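Local coordinates for LPXTG cell wall surface protein (Streptococcus gordonii, PDB 4IGB), which is a peptidoglycan-anchored surface protein whose N-terminal part, crystallised here as two beta-rich domains, probably serves adhesion, at residues C[84-89]-C[114-119]; C[313-318]-C[389-394]; C[411-416]-C[425-430]. All coordinates share one frame; numbering follows the deposited sequence.

Interaction 1 comes first along the chain and lies in the N-terminal domain, where it pairs strands 85-101 and 104-119 of an antiparallel sheet. Interactions 2 and 3 follow in the N2 domain, on the other side of the chain's centre; their strands 311-318, 390-398, 409-418 and 428-432 belong to one mixed, curled or branched sheet. Interaction 1 has its centre about 55 Å from that of interaction 2 and about 51 Å from that of interaction 3. Interactions 2 and 3 have centres about 11 Å apart and touch: the Tyr314 and Phe318 rings pack on Asn412, Val414, Leu416 and Val428. The three contacts thus sample both domains of an elongated surface protein, the last two packing together in one domain interior.

Interaction 1: C[84-89]-C[114-119]; sequences DQVFEN and KVTLHY
Phe87 and Leu117 meet on the face that Gln85, Phe87, Val115 and Leu117 share. From Phe87 CB, which lies 3.6 Å from Val115 O, the side chain runs to CG beside the backbone N (chi1 -59°). That turn brings ring atom CD2 up to Val115 O, which sits at the ring edge and in its plane, a position suited to the slightly positive ring hydrogens. Farther out, CE2 touches Leu117 CD2 at 3.7 Å. The apolar groups of the buried Phe87 and Leu117 suit this side, where Leu75 of strand 69-76 packs against both. The backbones are tied by paired bonds at Gln85-Leu117 and Phe87-Val115; Leu117 N reaches Gln85 O at 2.8 Å. The other face is more polar: Glu88 and Lys114 run side by side, Glu88 OE2 lying 3.6 Å from Lys114 CE, while the charged ends stay beyond salt-bridge distance. Asp84 adds one more link: its short carboxylate reaches a backbone N-H just past the end of the ladder. Its OD1 accepts Tyr119 N at 2.8 Å on the anti side, with the donor 26° out of the carboxylate plane. The arrangement is that of a long beta hairpin, strands 85-101 and 104-119, within the antiparallel sheet of the N-terminal domain.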
loop_
_atom_site.group_PDB
_atom_site.type_symbol
_atom_site.label_atom_id
_atom_site.label_comp_id
_atom_site.label_asym_id
_atom_site.label_seq_id
_atom_site.Cartn_x
_atom_site.Cartn_y
_atom_site.Cartn_z
ATOM N N ASP C 84 30.100 -9.587 -10.489
ATOM C CA ASP C 84 28.982 -9.165 -9.651
ATOM C C ASP C 84 29.457 -8.722 -8.265
ATOM O O ASP C 84 30.303 -9.371 -7.645
ATOM C CB ASP C 84 27.942 -10.281 -9.535
ATOM C CG ASP C 84 27.393 -10.714 -10.891
ATOM O OD1 ASP C 84 27.624 -10.005 -11.899
ATOM O OD2 ASP C 84 26.721 -11.767 -10.944
ATOM N N GLN C 85 28.916 -7.605 -7.792
ATOM C CA GLN C 85 29.218 -7.116 -6.450
ATOM C C GLN C 85 27.932 -6.943 -5.645
ATOM O O GLN C 85 26.954 -6.376 -6.129
ATOM C CB GLN C 85 30.011 -5.813 -6.514
ATOM C CG GLN C 85 31.389 -5.985 -7.143
ATOM C CD GLN C 85 32.096 -4.666 -7.402
ATOM O OE1 GLN C 85 32.117 -3.775 -6.549
ATOM N NE2 GLN C 85 32.678 -4.534 -8.585
ATOM N N VAL C 86 27.948 -7.454 -4.419
ATOM C CA VAL C 86 26.780 -7.464 -3.554
ATOM C C VAL C 86 26.930 -6.446 -2.431
ATOM O O VAL C 86 27.985 -6.325 -1.812
ATOM C CB VAL C 86 26.575 -8.859 -2.924
ATOM C CG1 VAL C 86 25.365 -8.854 -1.997
ATOM C CG2 VAL C 86 26.423 -9.917 -4.008
ATOM N N PHE C 87 25.867 -5.706 -2.162
ATOM C CA PHE C 87 25.885 -4.768 -1.059
ATOM C C PHE C 87 24.745 -5.106 -0.102
ATOM O O PHE C 87 23.570 -4.975 -0.446
ATOM C CB PHE C 87 25.788 -3.339 -1.592
ATOM C CG PHE C 87 26.904 -2.976 -2.534
ATOM C CD1 PHE C 87 27.945 -2.164 -2.116
ATOM C CD2 PHE C 87 26.923 -3.469 -3.830
ATOM C CE1 PHE C 87 28.980 -1.832 -2.981
ATOM C CE2 PHE C 87 27.950 -3.145 -4.700
ATOM C CZ PHE C 87 28.979 -2.328 -4.277
ATOM N N GLU C 88 25.101 -5.587 1.085
ATOM C CA GLU C 88 24.116 -5.921 2.107
ATOM C C GLU C 88 23.701 -4.670 2.869
ATOM O O GLU C 88 24.529 -3.819 3.168
ATOM C CB GLU C 88 24.689 -6.957 3.077
ATOM C CG GLU C 88 25.097 -8.266 2.422
ATOM C CD GLU C 88 23.905 -9.093 1.984
ATOM O OE1 GLU C 88 22.765 -8.684 2.289
ATOM O OE2 GLU C 88 24.108 -10.153 1.344
ATOM N N ASN C 89 22.409 -4.557 3.161
ATOM C CA ASN C 89 21.885 -3.482 3.999
ATOM C C ASN C 89 22.538 -2.118 3.805
ATOM O O ASN C 89 22.967 -1.500 4.780
ATOM C CB ASN C 89 22.005 -3.881 5.468
ATOM C CG ASN C 89 21.149 -5.076 5.813
ATOM O OD1 ASN C 89 21.660 -6.141 6.159
ATOM N ND2 ASN C 89 19.833 -4.908 5.720
ATOM N N LYS C 114 19.208 -5.478 0.423
ATOM C CA LYS C 114 20.353 -5.876 -0.370
ATOM C C LYS C 114 20.239 -5.198 -1.714
ATOM O O LYS C 114 19.135 -5.009 -2.227
ATOM C CB LYS C 114 20.369 -7.392 -0.564
ATOM C CG LYS C 114 21.610 -7.916 -1.267
ATOM C CD LYS C 114 21.378 -9.304 -1.868
ATOM C CE LYS C 114 21.241 -10.385 -0.809
ATOM N NZ LYS C 114 20.897 -11.708 -1.413
ATOM N N VAL C 115 21.376 -4.799 -2.268
ATOM C CA VAL C 115 21.420 -4.369 -3.657
ATOM C C VAL C 115 22.547 -5.092 -4.354
ATOM O O VAL C 115 23.704 -5.025 -3.924
ATOM C CB VAL C 115 21.626 -2.864 -3.817
ATOM C CG1 VAL C 115 21.877 -2.547 -5.288
ATOM C CG2 VAL C 115 20.412 -2.112 -3.323
ATOM N N THR C 116 22.199 -5.794 -5.428
ATOM C CA THR C 116 23.163 -6.600 -6.148
ATOM C C THR C 116 23.462 -5.982 -7.512
ATOM O O THR C 116 22.557 -5.767 -8.332
ATOM C CB THR C 116 22.667 -8.053 -6.297
ATOM O OG1 THR C 116 22.520 -8.639 -4.993
ATOM C CG2 THR C 116 23.651 -8.877 -7.115
ATOM N N LEU C 117 24.738 -5.673 -7.727
ATOM C CA LEU C 117 25.216 -5.138 -8.997
ATOM C C LEU C 117 25.733 -6.270 -9.876
ATOM O O LEU C 117 26.732 -6.909 -9.549
ATOM C CB LEU C 117 26.319 -4.103 -8.760
ATOM C CG LEU C 117 25.855 -2.672 -8.461
ATOM C CD1 LEU C 117 24.758 -2.656 -7.433
ATOM C CD2 LEU C 117 27.011 -1.801 -8.004
ATOM N N HIS C 118 25.033 -6.523 -10.980
ATOM C CA HIS C 118 25.384 -7.590 -11.914
ATOM C C HIS C 118 26.239 -7.055 -13.060
ATOM O O HIS C 118 25.756 -6.276 -13.887
ATOM C CB HIS C 118 24.120 -8.215 -12.507
ATOM C CG HIS C 118 23.358 -9.081 -11.550
ATOM N ND1 HIS C 118 22.333 -8.600 -10.763
ATOM C CD2 HIS C 118 23.467 -10.397 -11.263
ATOM C CE1 HIS C 118 21.844 -9.587 -10.034
ATOM N NE2 HIS C 118 22.516 -10.686 -10.317
ATOM N N TYR C 119 27.496 -7.484 -13.117
ATOM C CA TYR C 119 28.405 -7.012 -14.156
ATOM C C TYR C 119 27.927 -7.446 -15.537
ATOM O O TYR C 119 27.670 -8.622 -15.774
ATOM C CB TYR C 119 29.832 -7.505 -13.901
ATOM C CG TYR C 119 30.849 -6.916 -14.846
ATOM C CD1 TYR C 119 31.018 -5.545 -14.933
ATOM C CD2 TYR C 119 31.643 -7.728 -15.649
ATOM C CE1 TYR C 119 31.939 -4.990 -15.793
ATOM C CE2 TYR C 119 32.580 -7.176 -16.520
ATOM C CZ TYR C 119 32.717 -5.802 -16.583
ATOM O OH TYR C 119 33.630 -5.221 -17.433
#

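Interaction 2: C[313-318]-C[389-394]; sequences TYKATF and DIIITY
Two antiparallel strands, 311-318 and 390-398, are neighbours in the sheet of the N2 domain although 70 residues lie between the paired segments. Six backbone bonds join them, two each at Tyr314-Tyr394, Ala316-Ile392 and Phe318-Ile390; Tyr394 N to Tyr314 O is the shortest, at 2.7 Å. On the face carrying these residues, Phe318 CE2 rests on Ile392 CD1 at 3.7 Å. Phe318 CG stands beside its backbone N (chi1 -58°), which sets CD2 3.3 Å from Ile390 O, in the ring plane at its edge. Tyr314 O and Ala316 CB sit at the edge of the Tyr394 ring, near its plane; Ala316, with only a methyl group, comes within 4.2 Å of Tyr394 CE2 through its CB. Tyr394 CD2 also lies 4.0 Å from Tyr314 CB, while Ile392 CG2 covers part of one face of the same ring. The opposite face is partly exposed and mixed in character. Thr313 CG2 meets Thr393 CG2 at 3.7 Å, and the extended Lys315 passes its CE over Ile391 CG2 at 4.0 Å. Beta-branched threonine and isoleucine are at home in such extended chain. On the buried face Phe318 packs against Val414 and Leu416 of strand 409-418 and, with Ile390 and Ile392, against Met336 of strand 334-339, consistent with the beta-sandwich build of adhesin-type domains.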
loop_
_atom_site.group_PDB
_atom_site.type_symbol
_atom_site.label_atom_id
_atom_site.label_comp_id
_atom_site.label_asym_id
_atom_site.label_seq_id
_atom_site.Cartn_x
_atom_site.Cartn_y
_atom_site.Cartn_z
ATOM N N THR C 313 -30.249 3.551 21.718
ATOM C CA THR C 313 -30.276 3.007 20.375
ATOM C C THR C 313 -29.171 3.610 19.528
ATOM O O THR C 313 -29.011 4.828 19.477
ATOM C CB THR C 313 -31.614 3.295 19.714
ATOM O OG1 THR C 313 -32.664 2.793 20.546
ATOM C CG2 THR C 313 -31.682 2.647 18.340
ATOM N N TYR C 314 -28.410 2.749 18.868
ATOM C CA TYR C 314 -27.329 3.192 18.005
ATOM C C TYR C 314 -27.706 2.921 16.565
ATOM O O TYR C 314 -28.133 1.823 16.222
ATOM C CB TYR C 314 -26.042 2.440 18.324
ATOM C CG TYR C 314 -25.480 2.677 19.707
ATOM C CD1 TYR C 314 -24.658 3.764 19.962
ATOM C CD2 TYR C 314 -25.751 1.801 20.756
ATOM C CE1 TYR C 314 -24.128 3.985 21.218
ATOM C CE2 TYR C 314 -25.217 2.009 22.021
ATOM C CZ TYR C 314 -24.408 3.107 22.243
ATOM O OH TYR C 314 -23.865 3.331 23.482
ATOM N N LYS C 315 -27.541 3.929 15.719
ATOM C CA LYS C 315 -27.794 3.783 14.299
ATOM C C LYS C 315 -26.514 4.072 13.522
ATOM O O LYS C 315 -25.970 5.171 13.581
ATOM C CB LYS C 315 -28.909 4.732 13.868
ATOM C CG LYS C 315 -29.090 4.844 12.373
ATOM C CD LYS C 315 -30.370 5.577 12.081
ATOM C CE LYS C 315 -30.514 5.905 10.616
ATOM N NZ LYS C 315 -31.896 6.381 10.336
ATOM N N ALA C 316 -26.043 3.067 12.796
ATOM C CA ALA C 316 -24.770 3.145 12.109
ATOM C C ALA C 316 -24.970 2.994 10.615
ATOM O O ALA C 316 -25.490 1.987 10.147
ATOM C CB ALA C 316 -23.825 2.055 12.625
ATOM N N THR C 317 -24.526 3.993 9.868
ATOM C CA THR C 317 -24.655 3.982 8.428
ATOM C C THR C 317 -23.297 3.686 7.827
ATOM O O THR C 317 -22.330 4.390 8.096
ATOM C CB THR C 317 -25.156 5.336 7.920
ATOM O OG1 THR C 317 -26.388 5.655 8.577
ATOM C CG2 THR C 317 -25.380 5.293 6.407
ATOM N N PHE C 318 -23.232 2.621 7.036
ATOM C CA PHE C 318 -21.992 2.190 6.403
ATOM C C PHE C 318 -22.098 2.412 4.892
ATOM O O PHE C 318 -22.969 1.857 4.244
ATOM C CB PHE C 318 -21.725 0.698 6.690
ATOM C CG PHE C 318 -21.629 0.358 8.161
ATOM C CD1 PHE C 318 -20.413 0.428 8.830
ATOM C CD2 PHE C 318 -22.756 -0.039 8.874
ATOM C CE1 PHE C 318 -20.319 0.126 10.179
ATOM C CE2 PHE C 318 -22.675 -0.345 10.233
ATOM C CZ PHE C 318 -21.454 -0.268 10.882
ATOM N N ASP C 389 -25.999 1.689 0.671
ATOM C CA ASP C 389 -25.640 1.796 2.083
ATOM C C ASP C 389 -26.278 0.681 2.911
ATOM O O ASP C 389 -27.370 0.207 2.601
ATOM C CB ASP C 389 -26.070 3.154 2.645
ATOM C CG ASP C 389 -25.278 4.308 2.062
ATOM O OD1 ASP C 389 -24.444 4.070 1.164
ATOM O OD2 ASP C 389 -25.493 5.457 2.505
ATOM N N ILE C 390 -25.578 0.269 3.960
ATOM C CA ILE C 390 -26.103 -0.696 4.907
ATOM C C ILE C 390 -26.267 -0.001 6.257
ATOM O O ILE C 390 -25.315 0.561 6.799
ATOM C CB ILE C 390 -25.161 -1.890 5.035
ATOM C CG1 ILE C 390 -25.125 -2.653 3.705
ATOM C CG2 ILE C 390 -25.593 -2.783 6.188
ATOM C CD1 ILE C 390 -24.027 -3.710 3.609
ATOM N N ILE C 391 -27.484 -0.014 6.787
ATOM C CA ILE C 391 -27.768 0.714 8.005
ATOM C C ILE C 391 -28.136 -0.255 9.113
ATOM O O ILE C 391 -29.125 -0.975 9.019
ATOM C CB ILE C 391 -28.893 1.746 7.784
ATOM C CG1 ILE C 391 -28.469 2.737 6.695
ATOM C CG2 ILE C 391 -29.229 2.456 9.091
ATOM C CD1 ILE C 391 -29.551 3.702 6.275
ATOM N N ILE C 392 -27.320 -0.285 10.157
ATOM C CA ILE C 392 -27.562 -1.196 11.266
ATOM C C ILE C 392 -28.043 -0.423 12.470
ATOM O O ILE C 392 -27.416 0.553 12.879
ATOM C CB ILE C 392 -26.296 -1.988 11.656
ATOM C CG1 ILE C 392 -25.733 -2.736 10.449
ATOM C CG2 ILE C 392 -26.608 -2.977 12.785
ATOM C CD1 ILE C 392 -24.516 -3.564 10.779
ATOM N N THR C 393 -29.163 -0.865 13.033
ATOM C CA THR C 393 -29.739 -0.218 14.198
ATOM C C THR C 393 -29.699 -1.166 15.389
ATOM O O THR C 393 -30.317 -2.222 15.368
ATOM C CB THR C 393 -31.173 0.238 13.913
ATOM O OG1 THR C 393 -31.150 1.230 12.874
ATOM C CG2 THR C 393 -31.810 0.829 15.159
ATOM N N TYR C 394 -28.940 -0.785 16.413
ATOM C CA TYR C 394 -28.721 -1.626 17.575
ATOM C C TYR C 394 -29.565 -1.155 18.751
ATOM O O TYR C 394 -29.443 -0.013 19.187
ATOM C CB TYR C 394 -27.255 -1.564 18.011
ATOM C CG TYR C 394 -26.224 -1.877 16.943
ATOM C CD1 TYR C 394 -25.761 -3.175 16.761
ATOM C CD2 TYR C 394 -25.680 -0.872 16.155
ATOM C CE1 TYR C 394 -24.804 -3.467 15.824
ATOM C CE2 TYR C 394 -24.712 -1.154 15.199
ATOM C CZ TYR C 394 -24.282 -2.454 15.030
ATOM O OH TYR C 394 -23.322 -2.750 14.078
#

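Interaction 3: C[411-416]-C[425-430]; sequences DNTVTL and SNQVST
Asn412 and Val428 form the central pair of an irregular antiparallel beta ladder in the N2 domain, joining strands 409-418 and 428-432. Their backbones exchange two bonds of different geometry. Val428 N points almost straight at Asn412 O, 2.8 Å away with an angle of 174° at the hydrogen, whereas Asn412 N approaches Val428 O from above the carbonyl plane. Val428 CG2 also packs on Asn412 CB at 3.6 Å, a compact branched group lying against the base of the longer amide side chain.

At one end of this pair, Ser429 OG donates to Asp411 OD1 at 2.8 Å, nearly in line with the carboxylate C-O bond. Asp411 and Ser429 face each other as a non-hydrogen-bonded pair with side chains on the same face, so a short hydroxyl reaches the carboxylate across the strands.

At the other end, regular pairing gives way, and Ser425 OG takes the place of a backbone carbonyl as acceptor for Val414 N, at 3.0 Å with an angle of 174°. The backbone N of Ser425 donates to Val414 O at 2.8 Å. The hydroxyl lies between the backbone N and the carbonyl carbon (chi1 66°), a rotation that brings it to Val414 N. It gives its own proton to Asn426 O, so that one oxygen accepts and donates at once, and its rotation is fixed.

Farther out, Gln338 of strand 334-339 accepts a hydrogen bond from the Asn412 amide, which gives that buried polar group a partner. Leu297, which packs on Asn412, Ser425 and Val428, belongs to strand 296-304, paired in parallel with strand 428-432 in the same sheet. Beside the serine hydroxyl, Val414 CG1 lies 3.4 Å from Ser425 CB, closer than usual for two carbons.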
loop_
_atom_site.group_PDB
_atom_site.type_symbol
_atom_site.label_atom_id
_atom_site.label_comp_id
_atom_site.label_asym_id
_atom_site.label_seq_id
_atom_site.Cartn_x
_atom_site.Cartn_y
_atom_site.Cartn_z
ATOM N N ASP C 411 -19.535 6.067 25.916
ATOM C CA ASP C 411 -19.004 6.241 24.572
ATOM C C ASP C 411 -19.299 5.028 23.711
ATOM O O ASP C 411 -19.497 3.918 24.220
ATOM C CB ASP C 411 -17.492 6.453 24.619
ATOM C CG ASP C 411 -17.116 7.763 25.262
ATOM O OD1 ASP C 411 -17.932 8.703 25.185
ATOM O OD2 ASP C 411 -16.016 7.849 25.846
ATOM N N ASN C 412 -19.322 5.251 22.402
ATOM C CA ASN C 412 -19.485 4.168 21.451
ATOM C C ASN C 412 -18.833 4.504 20.115
ATOM O O ASN C 412 -18.835 5.667 19.695
ATOM C CB ASN C 412 -20.965 3.855 21.236
ATOM C CG ASN C 412 -21.177 2.590 20.433
ATOM O OD1 ASN C 412 -21.687 2.624 19.310
ATOM N ND2 ASN C 412 -20.782 1.454 21.008
ATOM N N THR C 413 -18.289 3.475 19.473
ATOM C CA THR C 413 -17.698 3.554 18.135
ATOM C C THR C 413 -17.952 2.210 17.457
ATOM O O THR C 413 -17.968 1.179 18.122
ATOM C CB THR C 413 -16.164 3.750 18.210
ATOM O OG1 THR C 413 -15.866 4.983 18.871
ATOM C CG2 THR C 413 -15.562 3.778 16.818
ATOM N N VAL C 414 -18.158 2.208 16.148
ATOM C CA VAL C 414 -18.316 0.951 15.417
ATOM C C VAL C 414 -17.233 0.855 14.341
ATOM O O VAL C 414 -16.675 1.876 13.946
ATOM C CB VAL C 414 -19.747 0.824 14.820
ATOM C CG1 VAL C 414 -20.012 1.913 13.775
ATOM C CG2 VAL C 414 -19.947 -0.533 14.217
ATOM N N THR C 415 -16.902 -0.354 13.889
ATOM C CA THR C 415 -15.858 -0.515 12.873
ATOM C C THR C 415 -16.344 -1.352 11.696
ATOM O O THR C 415 -16.918 -2.438 11.872
ATOM C CB THR C 415 -14.569 -1.164 13.443
ATOM O OG1 THR C 415 -14.034 -0.343 14.477
ATOM C CG2 THR C 415 -13.498 -1.335 12.356
ATOM N N LEU C 416 -16.097 -0.842 10.498
ATOM C CA LEU C 416 -16.413 -1.540 9.257
ATOM C C LEU C 416 -15.197 -2.291 8.763
ATOM O O LEU C 416 -14.093 -1.745 8.718
ATOM C CB LEU C 416 -16.855 -0.534 8.182
ATOM C CG LEU C 416 -17.016 -1.017 6.734
ATOM C CD1 LEU C 416 -18.140 -2.050 6.579
ATOM C CD2 LEU C 416 -17.251 0.196 5.801
ATOM N N SER C 425 -16.016 4.275 12.680
ATOM C CA SER C 425 -17.006 5.321 12.526
ATOM C C SER C 425 -16.517 6.507 13.342
ATOM O O SER C 425 -15.485 6.429 13.997
ATOM C CB SER C 425 -18.347 4.855 13.099
ATOM O OG SER C 425 -18.250 4.681 14.514
ATOM N N ASN C 426 -17.258 7.604 13.314
ATOM C CA ASN C 426 -17.024 8.651 14.289
ATOM C C ASN C 426 -17.383 8.076 15.658
ATOM O O ASN C 426 -18.085 7.068 15.749
ATOM C CB ASN C 426 -17.910 9.848 13.992
ATOM C CG ASN C 426 -19.379 9.501 14.039
ATOM O OD1 ASN C 426 -20.077 9.821 15.006
ATOM N ND2 ASN C 426 -19.860 8.833 13.002
ATOM N N GLN C 427 -16.899 8.704 16.719
ATOM C CA GLN C 427 -17.343 8.357 18.056
ATOM C C GLN C 427 -18.690 9.017 18.352
ATOM O O GLN C 427 -18.988 10.085 17.824
ATOM C CB GLN C 427 -16.308 8.798 19.089
ATOM C CG GLN C 427 -16.671 8.430 20.509
ATOM C CD GLN C 427 -16.946 9.638 21.381
ATOM O OE1 GLN C 427 -16.293 9.834 22.413
ATOM N NE2 GLN C 427 -17.922 10.455 20.978
ATOM N N VAL C 428 -19.501 8.371 19.186
ATOM C CA VAL C 428 -20.674 9.007 19.769
ATOM C C VAL C 428 -20.620 8.900 21.294
ATOM O O VAL C 428 -19.796 8.180 21.846
ATOM C CB VAL C 428 -21.992 8.394 19.267
ATOM C CG1 VAL C 428 -22.207 8.720 17.792
ATOM C CG2 VAL C 428 -22.033 6.881 19.539
ATOM N N SER C 429 -21.490 9.622 21.983
ATOM C CA SER C 429 -21.443 9.592 23.433
ATOM C C SER C 429 -22.801 9.875 24.040
ATOM O O SER C 429 -23.554 10.714 23.543
ATOM C CB SER C 429 -20.421 10.595 23.956
ATOM O OG SER C 429 -20.153 10.364 25.327
ATOM N N THR C 430 -23.117 9.160 25.114
ATOM C CA THR C 430 -24.354 9.416 25.842
ATOM C C THR C 430 -23.982 9.876 27.242
ATOM O O THR C 430 -23.343 9.150 27.989
ATOM C CB THR C 430 -25.270 8.185 25.876
ATOM O OG1 THR C 430 -25.592 7.798 24.535
ATOM C CG2 THR C 430 -26.556 8.493 26.625
#